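CpuTA1 (Curtobacterium pusillum, PDB 5K3W) belongs to the class IV aminotransferase family and binds pyridoxal-5'-phosphate in the cleft between the two domains of its fold-type IV chain. Local coordinates at residues 69-74 with 232-237; 196-201 with 207-212; 220-225 with 257-262; 239-244 with 297-302; 275-280 with 291-296. All coordinates share one frame; numbering follows the deposited sequence.

Interaction 1 (69-74 with 232-237); sequences LELHLG and AGTTQA. With PLP (pyridoxal-5'-phosphate), chain C.
Two helices meet here through L71 and H72 on one side and T234 on the other, a small and mostly buried packing contact between the start of helix 69-82 and the first turn of helix 234-245. T234 pushes its methyl over a face of the imidazole: CG2 lies 3.8 Å from the H72 ring centroid and only 7° off the ring normal, a well-centred CH-pi contact. The same methyl meets L71 CB at 3.8 Å, in a direction roughly at right angles to the imidazole, so CG2 sits in the corner the two side chains form. The imidazole is further fixed by a hydrogen bond from ND1 to E57. With a chi1 of 67°, T234 OG1 sits between its own backbone N and carbonyl carbon and reaches the cofactor, where it bonds PLP O3P at 2.7 Å. This is the phosphate-binding helix N-terminus of a fold-type IV protein, with G233 at the N-cap. T234 N donates to PLP O3P (3.0 Å, 144° at the hydrogen), and T235 repeats the pattern on the next oxygen, its N and OG1 bonding PLP O1P at 3.0 and 2.7 Å. Four bonds thus grip two phosphate oxygens, and the helix start would be expected to favour the negative charge. R75, S271 and Y178 also bond the cofactor, while H72 CE1 approaches PLP O3P at 3.7 Å.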
# COMPACT_ATOMS: atom_id res chain seq x y z
N LEU A 69 2.31 -20.00 15.21
CA LEU A 69 3.53 -19.39 14.69
C LEU A 69 3.91 -19.95 13.32
O LEU A 69 4.30 -19.19 12.42
CB LEU A 69 4.69 -19.56 15.68
CG LEU A 69 6.01 -18.89 15.26
CD1 LEU A 69 5.82 -17.40 15.02
CD2 LEU A 69 7.15 -19.12 16.25
N GLU A 70 3.79 -21.27 13.14
CA GLU A 70 4.22 -21.87 11.88
C GLU A 70 3.30 -21.48 10.73
O GLU A 70 3.76 -21.21 9.62
CB GLU A 70 4.33 -23.39 12.02
CG GLU A 70 4.89 -24.12 10.80
CD GLU A 70 6.40 -23.89 10.58
OE1 GLU A 70 7.10 -23.44 11.50
OE2 GLU A 70 6.88 -24.15 9.47
N LEU A 71 1.98 -21.47 10.97
CA LEU A 71 1.04 -20.95 9.98
C LEU A 71 1.38 -19.52 9.58
O LEU A 71 1.44 -19.20 8.39
CB LEU A 71 -0.38 -21.00 10.53
CG LEU A 71 -1.27 -22.21 10.33
CD1 LEU A 71 -2.68 -21.78 10.69
CD2 LEU A 71 -1.18 -22.69 8.88
N HIS A 72 1.59 -18.64 10.57
CA HIS A 72 1.95 -17.26 10.25
C HIS A 72 3.21 -17.21 9.39
O HIS A 72 3.27 -16.48 8.40
CB HIS A 72 2.14 -16.43 11.53
CG HIS A 72 0.86 -15.98 12.17
ND1 HIS A 72 0.08 -14.96 11.66
CD2 HIS A 72 0.23 -16.39 13.30
CE1 HIS A 72 -0.98 -14.77 12.43
NE2 HIS A 72 -0.91 -15.63 13.44
N LEU A 73 4.24 -17.98 9.76
CA LEU A 73 5.47 -17.97 8.98
C LEU A 73 5.23 -18.48 7.58
O LEU A 73 5.79 -17.96 6.61
CB LEU A 73 6.55 -18.80 9.65
CG LEU A 73 7.09 -18.29 10.98
CD1 LEU A 73 8.21 -19.22 11.45
CD2 LEU A 73 7.57 -16.84 10.87
N GLY A 74 4.43 -19.55 7.46
CA GLY A 74 4.09 -20.05 6.14
C GLY A 74 3.42 -19.00 5.29
O GLY A 74 3.73 -18.86 4.10
N ALA A 232 -6.03 -16.42 3.84
CA ALA A 232 -6.41 -17.57 4.64
C ALA A 232 -6.03 -17.22 6.07
O ALA A 232 -4.84 -17.11 6.39
CB ALA A 232 -5.70 -18.84 4.18
N GLY A 233 -7.03 -16.99 6.92
CA GLY A 233 -6.75 -16.50 8.25
C GLY A 233 -6.29 -17.61 9.18
O GLY A 233 -6.86 -18.70 9.21
N THR A 234 -5.23 -17.33 9.93
CA THR A 234 -4.86 -18.28 10.97
C THR A 234 -5.95 -18.38 12.03
O THR A 234 -6.22 -19.47 12.53
CB THR A 234 -3.50 -17.92 11.58
OG1 THR A 234 -3.57 -16.69 12.31
CG2 THR A 234 -2.45 -17.79 10.50
N THR A 235 -6.65 -17.27 12.33
CA THR A 235 -7.70 -17.33 13.35
C THR A 235 -8.92 -18.10 12.85
O THR A 235 -9.49 -18.92 13.58
CB THR A 235 -8.10 -15.92 13.78
OG1 THR A 235 -6.93 -15.17 14.09
CG2 THR A 235 -9.00 -15.96 15.02
N GLN A 236 -9.32 -17.86 11.60
CA GLN A 236 -10.44 -18.59 11.00
C GLN A 236 -10.22 -20.10 11.06
O GLN A 236 -11.16 -20.86 11.37
CB GLN A 236 -10.65 -18.12 9.56
CG GLN A 236 -11.67 -18.93 8.78
CD GLN A 236 -11.05 -20.17 8.13
OE1 GLN A 236 -10.07 -20.07 7.40
NE2 GLN A 236 -11.64 -21.33 8.40
N ALA A 237 -9.01 -20.56 10.75
CA ALA A 237 -8.76 -22.00 10.87
C ALA A 237 -8.96 -22.46 12.31
O ALA A 237 -9.59 -23.50 12.55
CB ALA A 237 -7.36 -22.35 10.37
N1 PLP C . -7.73 -10.33 6.22
C2 PLP C . -6.73 -9.40 6.19
C2A PLP C . -6.65 -8.39 5.06
C3 PLP C . -5.77 -9.41 7.18
O3 PLP C . -4.75 -8.45 7.11
C4 PLP C . -5.83 -10.34 8.19
C4A PLP C . -4.84 -10.38 9.33
C5 PLP C . -6.84 -11.25 8.23
C6 PLP C . -7.79 -11.25 7.23
C5A PLP C . -6.91 -12.26 9.37
O4P PLP C . -5.74 -13.06 9.47
P PLP C . -5.27 -13.63 10.88
O1P PLP C . -6.40 -14.35 11.58
O2P PLP C . -4.74 -12.54 11.77
O3P PLP C . -4.17 -14.65 10.66

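Interaction 2 (196-201 with 207-212). With PLP (pyridoxal-5'-phosphate), chain C.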
# COMPACT_ATOMS: atom_id res chain seq x y z
N VAL A 196 -15.66 -3.44 8.80
CA VAL A 196 -16.06 -3.53 7.40
C VAL A 196 -16.00 -4.98 6.95
O VAL A 196 -15.06 -5.71 7.29
CB VAL A 196 -15.14 -2.68 6.49
CG1 VAL A 196 -15.42 -2.96 5.00
CG2 VAL A 196 -15.28 -1.20 6.81
N ILE A 197 -16.99 -5.40 6.17
CA ILE A 197 -16.85 -6.60 5.36
C ILE A 197 -16.81 -6.14 3.91
O ILE A 197 -17.72 -5.43 3.46
CB ILE A 197 -17.98 -7.60 5.59
CG1 ILE A 197 -17.78 -8.30 6.94
CG2 ILE A 197 -18.01 -8.60 4.45
CD1 ILE A 197 -19.04 -8.81 7.56
N PHE A 198 -15.74 -6.51 3.20
CA PHE A 198 -15.63 -6.22 1.78
C PHE A 198 -16.51 -7.16 0.97
O PHE A 198 -16.60 -8.36 1.25
CB PHE A 198 -14.18 -6.34 1.32
CG PHE A 198 -13.33 -5.16 1.66
CD1 PHE A 198 -13.75 -3.88 1.35
CD2 PHE A 198 -12.12 -5.32 2.33
CE1 PHE A 198 -12.97 -2.79 1.67
CE2 PHE A 198 -11.33 -4.23 2.66
CZ PHE A 198 -11.75 -2.96 2.32
N VAL A 199 -17.15 -6.60 -0.05
CA VAL A 199 -17.96 -7.31 -1.02
C VAL A 199 -17.37 -7.05 -2.40
O VAL A 199 -17.03 -5.91 -2.73
CB VAL A 199 -19.43 -6.85 -0.96
CG1 VAL A 199 -20.26 -7.45 -2.10
CG2 VAL A 199 -20.02 -7.17 0.42
N SER A 200 -17.24 -8.10 -3.21
CA SER A 200 -16.60 -7.93 -4.50
C SER A 200 -17.55 -7.25 -5.48
O SER A 200 -18.75 -7.12 -5.23
CB SER A 200 -16.15 -9.28 -5.05
OG SER A 200 -17.27 -10.09 -5.34
N SER A 201 -16.98 -6.81 -6.62
CA SER A 201 -17.77 -6.24 -7.71
C SER A 201 -18.95 -7.13 -8.06
O SER A 201 -20.06 -6.63 -8.28
CB SER A 201 -16.91 -6.06 -8.97
OG SER A 201 -15.76 -5.29 -8.71
N GLU A 207 -13.89 -10.42 2.85
CA GLU A 207 -13.16 -10.40 4.11
C GLU A 207 -13.26 -8.99 4.68
O GLU A 207 -13.82 -8.09 4.05
CB GLU A 207 -11.70 -10.83 3.94
CG GLU A 207 -10.74 -9.74 3.42
CD GLU A 207 -9.38 -10.29 2.97
OE1 GLU A 207 -8.89 -11.25 3.61
OE2 GLU A 207 -8.80 -9.79 1.96
N GLY A 208 -12.71 -8.81 5.87
CA GLY A 208 -12.54 -7.49 6.42
C GLY A 208 -11.18 -6.94 6.05
O GLY A 208 -10.29 -7.68 5.61
N PRO A 209 -10.99 -5.64 6.21
CA PRO A 209 -9.67 -5.07 5.90
C PRO A 209 -8.57 -5.63 6.78
O PRO A 209 -7.39 -5.52 6.42
CB PRO A 209 -9.88 -3.56 6.15
CG PRO A 209 -11.03 -3.49 7.06
CD PRO A 209 -11.94 -4.63 6.69
N THR A 210 -8.92 -6.24 7.92
CA THR A 210 -7.90 -6.84 8.77
C THR A 210 -8.31 -8.19 9.34
O THR A 210 -7.69 -8.64 10.30
CB THR A 210 -7.55 -5.93 9.95
OG1 THR A 210 -8.75 -5.62 10.68
CG2 THR A 210 -6.88 -4.65 9.47
N SER A 211 -9.34 -8.83 8.79
CA SER A 211 -9.96 -9.96 9.46
C SER A 211 -10.67 -10.83 8.42
O SER A 211 -10.85 -10.43 7.27
CB SER A 211 -10.97 -9.50 10.50
OG SER A 211 -12.03 -8.82 9.83
N ASN A 212 -11.08 -12.01 8.86
CA ASN A 212 -11.92 -12.88 8.06
C ASN A 212 -13.31 -12.97 8.68
O ASN A 212 -13.50 -12.70 9.87
CB ASN A 212 -11.30 -14.27 7.93
CG ASN A 212 -10.02 -14.24 7.14
OD1 ASN A 212 -8.93 -14.21 7.72
ND2 ASN A 212 -10.13 -14.22 5.82
N1 PLP C . -7.73 -10.33 6.22
C2 PLP C . -6.73 -9.40 6.19
C2A PLP C . -6.65 -8.39 5.06
C3 PLP C . -5.77 -9.41 7.18
O3 PLP C . -4.75 -8.45 7.11
C4 PLP C . -5.83 -10.34 8.19
C4A PLP C . -4.84 -10.38 9.33
C5 PLP C . -6.84 -11.25 8.23
C6 PLP C . -7.79 -11.25 7.23
C5A PLP C . -6.91 -12.26 9.37
O4P PLP C . -5.74 -13.06 9.47
P PLP C . -5.27 -13.63 10.88
O1P PLP C . -6.40 -14.35 11.58
O2P PLP C . -4.74 -12.54 11.77
O3P PLP C . -4.17 -14.65 10.66
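E207 meets strand 196-199 through its backbone: its O accepts F198 N at 2.6 Å, with 164° at the hydrogen. Its side chain leaves on the cofactor side, extended beyond CG, and brings OE1 to 3.0 Å from PLP N1; OE1 also accepts a hydrogen bond from the L231 amide. A glutamate facing the pyridine nitrogen is a feature of fold-type IV proteins. G208 passes close to the strand, its CA 3.2 Å from V196 O, and its N bonds S211 O, drawing the ends of the P209-T210 loop together. At P209 the ring packs into the corner made by V196 and F198, CD against V196 CB and CB against F198 CE2, both 3.8 Å. T210 and S211 then pass across one face of the pyridine ring, T210 O 3.3 Å from PLP C4, and N212 OD1 comes near its rim, 3.2 Å from PLP C6. On the strand side, A184 of helix 179-190 touches both V196 and F198, strand 149-155 pairs with I197 and V199, and L268 of strand 265-270 packs against I197 and S211.

Interaction 3 (220-225 with 257-262); sequences VVRTPQ and ADELRD
R222 and E259 are the two residues that touch between strand 220-224 and the short helix 257-261, and they bury just 62 Å² between them. The closer part of the contact is not the charged tip but the aliphatic end of the arginine: CD of R222 lies 3.5 Å from OE1 of E259. Beyond it the interaction slackens. NE of R222 is 3.8 Å from the same OE1, a long salt bridge in which the oxygen stands well out of the guanidinium plane, so no N-H points at it and only the charges attract. The guanidinium and carboxylate planes stand 82° apart. E259 reaches over with CG anti to its backbone N (chi1 179°) and the rest of its chain extended, and its other oxygen, OE2, makes a salt bridge to R253. On the arginine's side, V220 CG1 lies 4.2 Å above one face of the guanidinium, and E251 offers NH2 a long, weak ion pair. Both residues are partly exposed. This is a surface charge cluster in which E251 and E259 lie among R222 and R253, whose like charges come close; it loosely links neighbouring strands 220-224 and 250-253 to the helix that leads into strand 265-270 of the same mixed sheet.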
# COMPACT_ATOMS: atom_id res chain seq x y z
N VAL A 220 -24.73 -24.60 10.14
CA VAL A 220 -23.46 -24.74 9.42
C VAL A 220 -22.63 -23.48 9.60
O VAL A 220 -23.15 -22.35 9.55
CB VAL A 220 -23.68 -25.04 7.93
CG1 VAL A 220 -22.35 -25.19 7.24
CG2 VAL A 220 -24.49 -26.30 7.77
N VAL A 221 -21.33 -23.66 9.84
CA VAL A 221 -20.40 -22.56 10.02
C VAL A 221 -19.57 -22.47 8.75
O VAL A 221 -18.89 -23.43 8.38
CB VAL A 221 -19.52 -22.76 11.26
CG1 VAL A 221 -18.40 -21.73 11.31
CG2 VAL A 221 -20.38 -22.69 12.52
N ARG A 222 -19.66 -21.32 8.07
CA ARG A 222 -19.04 -21.10 6.76
C ARG A 222 -18.12 -19.89 6.80
O ARG A 222 -18.23 -19.02 7.67
CB ARG A 222 -20.10 -20.86 5.67
CG ARG A 222 -21.24 -21.83 5.64
CD ARG A 222 -22.19 -21.41 4.55
NE ARG A 222 -22.80 -22.54 3.87
CZ ARG A 222 -24.04 -22.95 4.08
NH1 ARG A 222 -24.82 -22.31 4.94
NH2 ARG A 222 -24.51 -24.00 3.41
N THR A 223 -17.23 -19.82 5.81
CA THR A 223 -16.28 -18.73 5.64
C THR A 223 -16.02 -18.62 4.14
O THR A 223 -16.01 -19.65 3.45
CB THR A 223 -14.96 -18.97 6.39
OG1 THR A 223 -14.32 -17.71 6.66
CG2 THR A 223 -13.99 -19.83 5.56
N PRO A 224 -15.83 -17.41 3.61
CA PRO A 224 -15.51 -17.29 2.18
C PRO A 224 -14.26 -18.09 1.83
O PRO A 224 -13.23 -17.98 2.51
CB PRO A 224 -15.28 -15.78 1.98
CG PRO A 224 -16.03 -15.12 3.10
CD PRO A 224 -15.94 -16.10 4.27
N GLN A 225 -14.35 -18.90 0.78
CA GLN A 225 -13.19 -19.68 0.38
C GLN A 225 -12.06 -18.75 -0.05
O GLN A 225 -12.29 -17.66 -0.57
CB GLN A 225 -13.57 -20.68 -0.71
CG GLN A 225 -13.98 -20.09 -2.05
CD GLN A 225 -14.36 -21.17 -3.06
OE1 GLN A 225 -15.25 -21.98 -2.81
NE2 GLN A 225 -13.68 -21.18 -4.20
N ALA A 257 -23.20 -11.67 -1.10
CA ALA A 257 -23.62 -10.67 -0.12
C ALA A 257 -25.05 -10.90 0.35
O ALA A 257 -25.39 -10.58 1.49
CB ALA A 257 -23.47 -9.26 -0.70
N ASP A 258 -25.90 -11.47 -0.51
CA ASP A 258 -27.27 -11.77 -0.11
C ASP A 258 -27.30 -12.82 0.99
O ASP A 258 -27.97 -12.64 2.02
CB ASP A 258 -28.08 -12.21 -1.31
CG ASP A 258 -29.50 -11.69 -1.27
OD1 ASP A 258 -29.74 -10.70 -0.54
OD2 ASP A 258 -30.38 -12.24 -1.98
N GLU A 259 -26.60 -13.94 0.79
CA GLU A 259 -26.53 -14.97 1.82
C GLU A 259 -26.01 -14.39 3.13
O GLU A 259 -26.48 -14.76 4.22
CB GLU A 259 -25.64 -16.12 1.36
CG GLU A 259 -25.50 -17.22 2.40
CD GLU A 259 -24.69 -18.42 1.92
OE1 GLU A 259 -24.11 -19.12 2.78
OE2 GLU A 259 -24.63 -18.66 0.69
N LEU A 260 -25.06 -13.46 3.06
CA LEU A 260 -24.50 -12.85 4.26
C LEU A 260 -25.58 -12.16 5.11
O LEU A 260 -25.54 -12.22 6.34
CB LEU A 260 -23.42 -11.86 3.84
CG LEU A 260 -22.42 -11.25 4.79
CD1 LEU A 260 -21.41 -12.29 5.20
CD2 LEU A 260 -21.75 -10.07 4.07
N ARG A 261 -26.54 -11.48 4.46
CA ARG A 261 -27.63 -10.82 5.18
C ARG A 261 -28.51 -11.82 5.91
O ARG A 261 -29.04 -11.50 6.98
CB ARG A 261 -28.50 -10.02 4.22
CG ARG A 261 -27.74 -9.25 3.19
CD ARG A 261 -27.45 -7.85 3.67
NE ARG A 261 -26.64 -7.11 2.71
CZ ARG A 261 -26.05 -5.95 2.98
NH1 ARG A 261 -26.19 -5.40 4.18
NH2 ARG A 261 -25.31 -5.34 2.05
N ASP A 262 -28.73 -12.99 5.33
CA ASP A 262 -29.63 -13.99 5.88
C ASP A 262 -28.98 -14.87 6.93
O ASP A 262 -29.60 -15.84 7.38
CB ASP A 262 -30.20 -14.88 4.77
CG ASP A 262 -30.91 -14.07 3.69
OD1 ASP A 262 -31.54 -13.04 4.01
OD2 ASP A 262 -30.84 -14.49 2.51

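Interaction 4 (239-244 with 297-302); sequences VFDFFE and NAYLLA
V239 meets L300 at the deep end of this contact, CG2 of the valine 3.9 Å from CD2 of the leucine, in a purely apolar touch. Two residues along, D241 lies on the exposed side: its CB is 3.5 Å from Y299 OH, and its carboxylate reaches the same hydroxyl through a water, which donates to D241 OD1 at 3.0 Å and lies 2.8 Å from Y299 OH. The water thus ties the polar end of the tyrosine to the acid. These pairs belong to a helix-helix packing in the α/β domain, where helices 234-245 and 290-307 pass with their short segments' axes 10.0 Å apart and their directions 123° from each other. F242 follows and carries the tightest part. Its CB sits over a face of the Y299 ring, 4.0 Å from the centroid, while its own ring turns an edge toward that face in an offset edge-to-face pair with planes at 63° and centroids 5.6 Å apart. Because CG of F242 is anti to its backbone N (chi1 168°), the ring is carried past the tyrosine ring to its root, where CD1 meets Y299 CB at 3.4 Å. Further side-chain contacts join F242 to L296 and D295, one turn earlier on helix 290-307.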
# COMPACT_ATOMS: atom_id res chain seq x y z
N VAL A 239 -10.92 -21.12 14.40
CA VAL A 239 -12.35 -21.03 14.68
C VAL A 239 -13.08 -22.24 14.13
O VAL A 239 -14.01 -22.75 14.76
CB VAL A 239 -12.95 -19.74 14.12
CG1 VAL A 239 -14.48 -19.83 14.15
CG2 VAL A 239 -12.46 -18.54 14.91
N PHE A 240 -12.69 -22.71 12.95
CA PHE A 240 -13.27 -23.95 12.45
C PHE A 240 -12.98 -25.10 13.41
O PHE A 240 -13.85 -25.94 13.66
CB PHE A 240 -12.75 -24.25 11.05
CG PHE A 240 -13.56 -23.59 9.96
CD1 PHE A 240 -14.45 -22.58 10.27
CD2 PHE A 240 -13.45 -24.00 8.64
CE1 PHE A 240 -15.21 -21.97 9.28
CE2 PHE A 240 -14.20 -23.39 7.65
CZ PHE A 240 -15.08 -22.38 7.98
N ASP A 241 -11.77 -25.15 13.97
CA ASP A 241 -11.46 -26.22 14.90
C ASP A 241 -12.41 -26.19 16.08
O ASP A 241 -12.93 -27.23 16.51
CB ASP A 241 -10.00 -26.12 15.37
CG ASP A 241 -9.03 -26.55 14.29
OD1 ASP A 241 -7.80 -26.31 14.45
OD2 ASP A 241 -9.49 -27.14 13.29
N PHE A 242 -12.68 -25.00 16.61
CA PHE A 242 -13.60 -24.88 17.74
C PHE A 242 -14.96 -25.46 17.39
O PHE A 242 -15.50 -26.30 18.12
CB PHE A 242 -13.71 -23.42 18.17
CG PHE A 242 -14.83 -23.14 19.13
CD1 PHE A 242 -14.62 -23.18 20.50
CD2 PHE A 242 -16.10 -22.84 18.66
CE1 PHE A 242 -15.65 -22.92 21.38
CE2 PHE A 242 -17.13 -22.58 19.54
CZ PHE A 242 -16.91 -22.62 20.90
N PHE A 243 -15.53 -25.04 16.26
CA PHE A 243 -16.90 -25.43 15.92
C PHE A 243 -17.00 -26.91 15.56
O PHE A 243 -17.98 -27.57 15.93
CB PHE A 243 -17.44 -24.55 14.79
CG PHE A 243 -17.95 -23.21 15.25
CD1 PHE A 243 -19.10 -23.13 16.02
CD2 PHE A 243 -17.30 -22.04 14.90
CE1 PHE A 243 -19.59 -21.90 16.45
CE2 PHE A 243 -17.78 -20.80 15.33
CZ PHE A 243 -18.93 -20.74 16.10
N GLU A 244 -16.02 -27.46 14.84
CA GLU A 244 -16.05 -28.89 14.58
C GLU A 244 -16.04 -29.69 15.88
O GLU A 244 -16.79 -30.67 16.02
CB GLU A 244 -14.87 -29.29 13.69
CG GLU A 244 -15.07 -28.90 12.23
CD GLU A 244 -13.76 -28.75 11.49
OE1 GLU A 244 -13.67 -27.88 10.60
OE2 GLU A 244 -12.80 -29.50 11.80
N ASN A 297 -13.86 -17.23 22.21
CA ASN A 297 -12.68 -16.45 22.55
C ASN A 297 -11.82 -17.16 23.59
O ASN A 297 -10.58 -17.12 23.50
CB ASN A 297 -13.13 -15.07 23.02
CG ASN A 297 -13.41 -14.15 21.85
OD1 ASN A 297 -12.72 -14.22 20.83
ND2 ASN A 297 -14.44 -13.32 21.96
N ALA A 298 -12.45 -17.83 24.56
CA ALA A 298 -11.68 -18.60 25.53
C ALA A 298 -10.93 -19.74 24.85
O ALA A 298 -9.75 -19.99 25.15
CB ALA A 298 -12.60 -19.12 26.63
N TYR A 299 -11.57 -20.43 23.90
CA TYR A 299 -10.84 -21.42 23.11
C TYR A 299 -9.71 -20.76 22.34
O TYR A 299 -8.58 -21.25 22.35
CB TYR A 299 -11.78 -22.14 22.14
CG TYR A 299 -11.04 -23.08 21.21
CD1 TYR A 299 -10.81 -24.40 21.56
CD2 TYR A 299 -10.57 -22.65 19.97
CE1 TYR A 299 -10.13 -25.26 20.72
CE2 TYR A 299 -9.89 -23.50 19.13
CZ TYR A 299 -9.67 -24.81 19.50
OH TYR A 299 -9.00 -25.67 18.65
N LEU A 300 -10.01 -19.67 21.64
CA LEU A 300 -8.99 -19.02 20.83
C LEU A 300 -7.81 -18.55 21.68
O LEU A 300 -6.65 -18.63 21.24
CB LEU A 300 -9.60 -17.84 20.06
CG LEU A 300 -10.61 -18.17 18.97
CD1 LEU A 300 -11.31 -16.90 18.50
CD2 LEU A 300 -9.92 -18.86 17.81
N LEU A 301 -8.08 -18.06 22.89
CA LEU A 301 -6.99 -17.56 23.74
C LEU A 301 -6.14 -18.69 24.31
O LEU A 301 -4.97 -18.47 24.65
CB LEU A 301 -7.55 -16.71 24.88
CG LEU A 301 -8.05 -15.32 24.49
CD1 LEU A 301 -8.71 -14.63 25.67
CD2 LEU A 301 -6.91 -14.47 23.92
N ALA A 302 -6.70 -19.90 24.43
CA ALA A 302 -6.05 -21.00 25.13
C ALA A 302 -5.48 -22.07 24.21
O ALA A 302 -4.85 -23.00 24.72
CB ALA A 302 -7.04 -21.66 26.09
O HOH W 1 -6.94 -24.89 16.95

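Interaction 5 (275-280 with 291-296)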
# COMPACT_ATOMS: atom_id res chain seq x y z
N ALA A 275 -12.08 -13.18 18.21
CA ALA A 275 -13.41 -13.25 17.62
C ALA A 275 -14.25 -12.07 18.08
O ALA A 275 -14.51 -11.91 19.27
CB ALA A 275 -14.11 -14.56 17.98
N ALA A 276 -14.67 -11.24 17.12
CA ALA A 276 -15.54 -10.11 17.43
C ALA A 276 -16.93 -10.37 16.86
O ALA A 276 -17.10 -10.35 15.62
CB ALA A 276 -14.96 -8.81 16.87
N PRO A 277 -17.94 -10.60 17.69
CA PRO A 277 -19.28 -10.88 17.16
C PRO A 277 -19.96 -9.62 16.63
O PRO A 277 -19.81 -8.53 17.18
CB PRO A 277 -20.03 -11.46 18.37
CG PRO A 277 -19.39 -10.78 19.55
CD PRO A 277 -17.93 -10.51 19.16
N ILE A 278 -20.72 -9.79 15.55
CA ILE A 278 -21.33 -8.67 14.85
C ILE A 278 -22.75 -8.46 15.36
O ILE A 278 -23.60 -9.36 15.25
CB ILE A 278 -21.32 -8.89 13.33
CG1 ILE A 278 -19.87 -8.97 12.81
CG2 ILE A 278 -22.10 -7.77 12.64
CD1 ILE A 278 -19.73 -9.26 11.33
N THR A 279 -23.02 -7.29 15.92
CA THR A 279 -24.35 -6.93 16.40
C THR A 279 -25.21 -6.32 15.32
O THR A 279 -26.44 -6.43 15.37
CB THR A 279 -24.25 -5.94 17.57
OG1 THR A 279 -23.57 -4.76 17.13
CG2 THR A 279 -23.49 -6.53 18.72
N ALA A 280 -24.61 -5.64 14.34
CA ALA A 280 -25.36 -5.04 13.26
C ALA A 280 -24.50 -5.04 12.00
O ALA A 280 -23.29 -4.82 12.05
CB ALA A 280 -25.81 -3.61 13.62
N ALA A 291 -22.64 -16.33 25.35
CA ALA A 291 -21.93 -17.47 25.93
C ALA A 291 -21.11 -18.20 24.87
O ALA A 291 -19.93 -18.51 25.09
CB ALA A 291 -22.91 -18.44 26.60
N LEU A 292 -21.72 -18.50 23.72
CA LEU A 292 -21.00 -19.20 22.67
C LEU A 292 -19.79 -18.40 22.20
O LEU A 292 -18.72 -18.96 21.95
CB LEU A 292 -21.95 -19.48 21.50
CG LEU A 292 -21.35 -20.08 20.23
CD1 LEU A 292 -21.07 -21.58 20.39
CD2 LEU A 292 -22.25 -19.80 19.02
N THR A 293 -19.93 -17.07 22.10
CA THR A 293 -18.81 -16.25 21.67
C THR A 293 -17.73 -16.16 22.75
O THR A 293 -16.53 -16.21 22.45
CB THR A 293 -19.31 -14.86 21.27
OG1 THR A 293 -20.18 -14.98 20.14
CG2 THR A 293 -18.15 -13.95 20.92
N ALA A 294 -18.15 -16.01 24.00
CA ALA A 294 -17.19 -16.06 25.10
C ALA A 294 -16.44 -17.38 25.12
O ALA A 294 -15.23 -17.42 25.40
CB ALA A 294 -17.90 -15.82 26.44
N ASP A 295 -17.13 -18.48 24.82
CA ASP A 295 -16.44 -19.77 24.73
C ASP A 295 -15.48 -19.79 23.54
O ASP A 295 -14.39 -20.35 23.63
CB ASP A 295 -17.46 -20.91 24.60
CG ASP A 295 -18.26 -21.13 25.88
OD1 ASP A 295 -17.97 -20.44 26.89
OD2 ASP A 295 -19.16 -22.00 25.88
N LEU A 296 -15.89 -19.21 22.42
CA LEU A 296 -15.01 -19.15 21.26
C LEU A 296 -13.72 -18.41 21.60
O LEU A 296 -12.61 -18.89 21.34
CB LEU A 296 -15.74 -18.46 20.11
CG LEU A 296 -14.98 -18.34 18.80
CD1 LEU A 296 -14.62 -19.72 18.25
CD2 LEU A 296 -15.83 -17.57 17.82
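Strand 275-278 and helix 291-296 run nearly antiparallel, their axes 161° apart in direction and 8.9 Å apart at closest approach, a spacing at which side chains rather than backbones meet. A275 and P277, two residues apart on the strand, both direct their CB toward the helix, and each finds one partner. A275 CB touches L296 CD2 at 3.5 Å; CG of L296 is anti to its backbone N (chi1 -179°), which extends the branch toward the strand. P277 lays its ring against T293, with CG 3.7 Å from the threonine CG2. The methyl is the apolar half of T293: its OG1 takes a hydrogen bond from W267 NE1 on strand 265-270, so the polar atom is satisfied in a buried setting. A275 also touches V269 of that strand, and L296 also packs on V239 of helix 234-245. Here the C-terminal helix covers one face of a mixed sheet at its edge strand 274-278, the layered α/β packing of this domain in the class IV aminotransferase fold.

In the fold
Interactions 1 and 2 both touch PLP, at its phosphate end and its pyridine ring respectively; though their centres are 18 Å apart they meet where G233 CA lies 3.2 Å from N212 OD1. Helix 234-245 carries the phosphate site into interaction 4, with T235 CG2 4.1 Å from L300 CD2. Interactions 4 and 5 share helix 290-307 and are joined by a probable hydrogen bond, N297 OD1 to A275 N at 2.9 Å. Interaction 3 lies about 20 Å from the chain's centre, yet the reverse face of its strand reaches helix 234-245, V221 CG2 being 3.7 Å from F243 CG. Interaction 2 meets interaction 5 through I197 CD1 and I278 CD1, 3.9 Å apart.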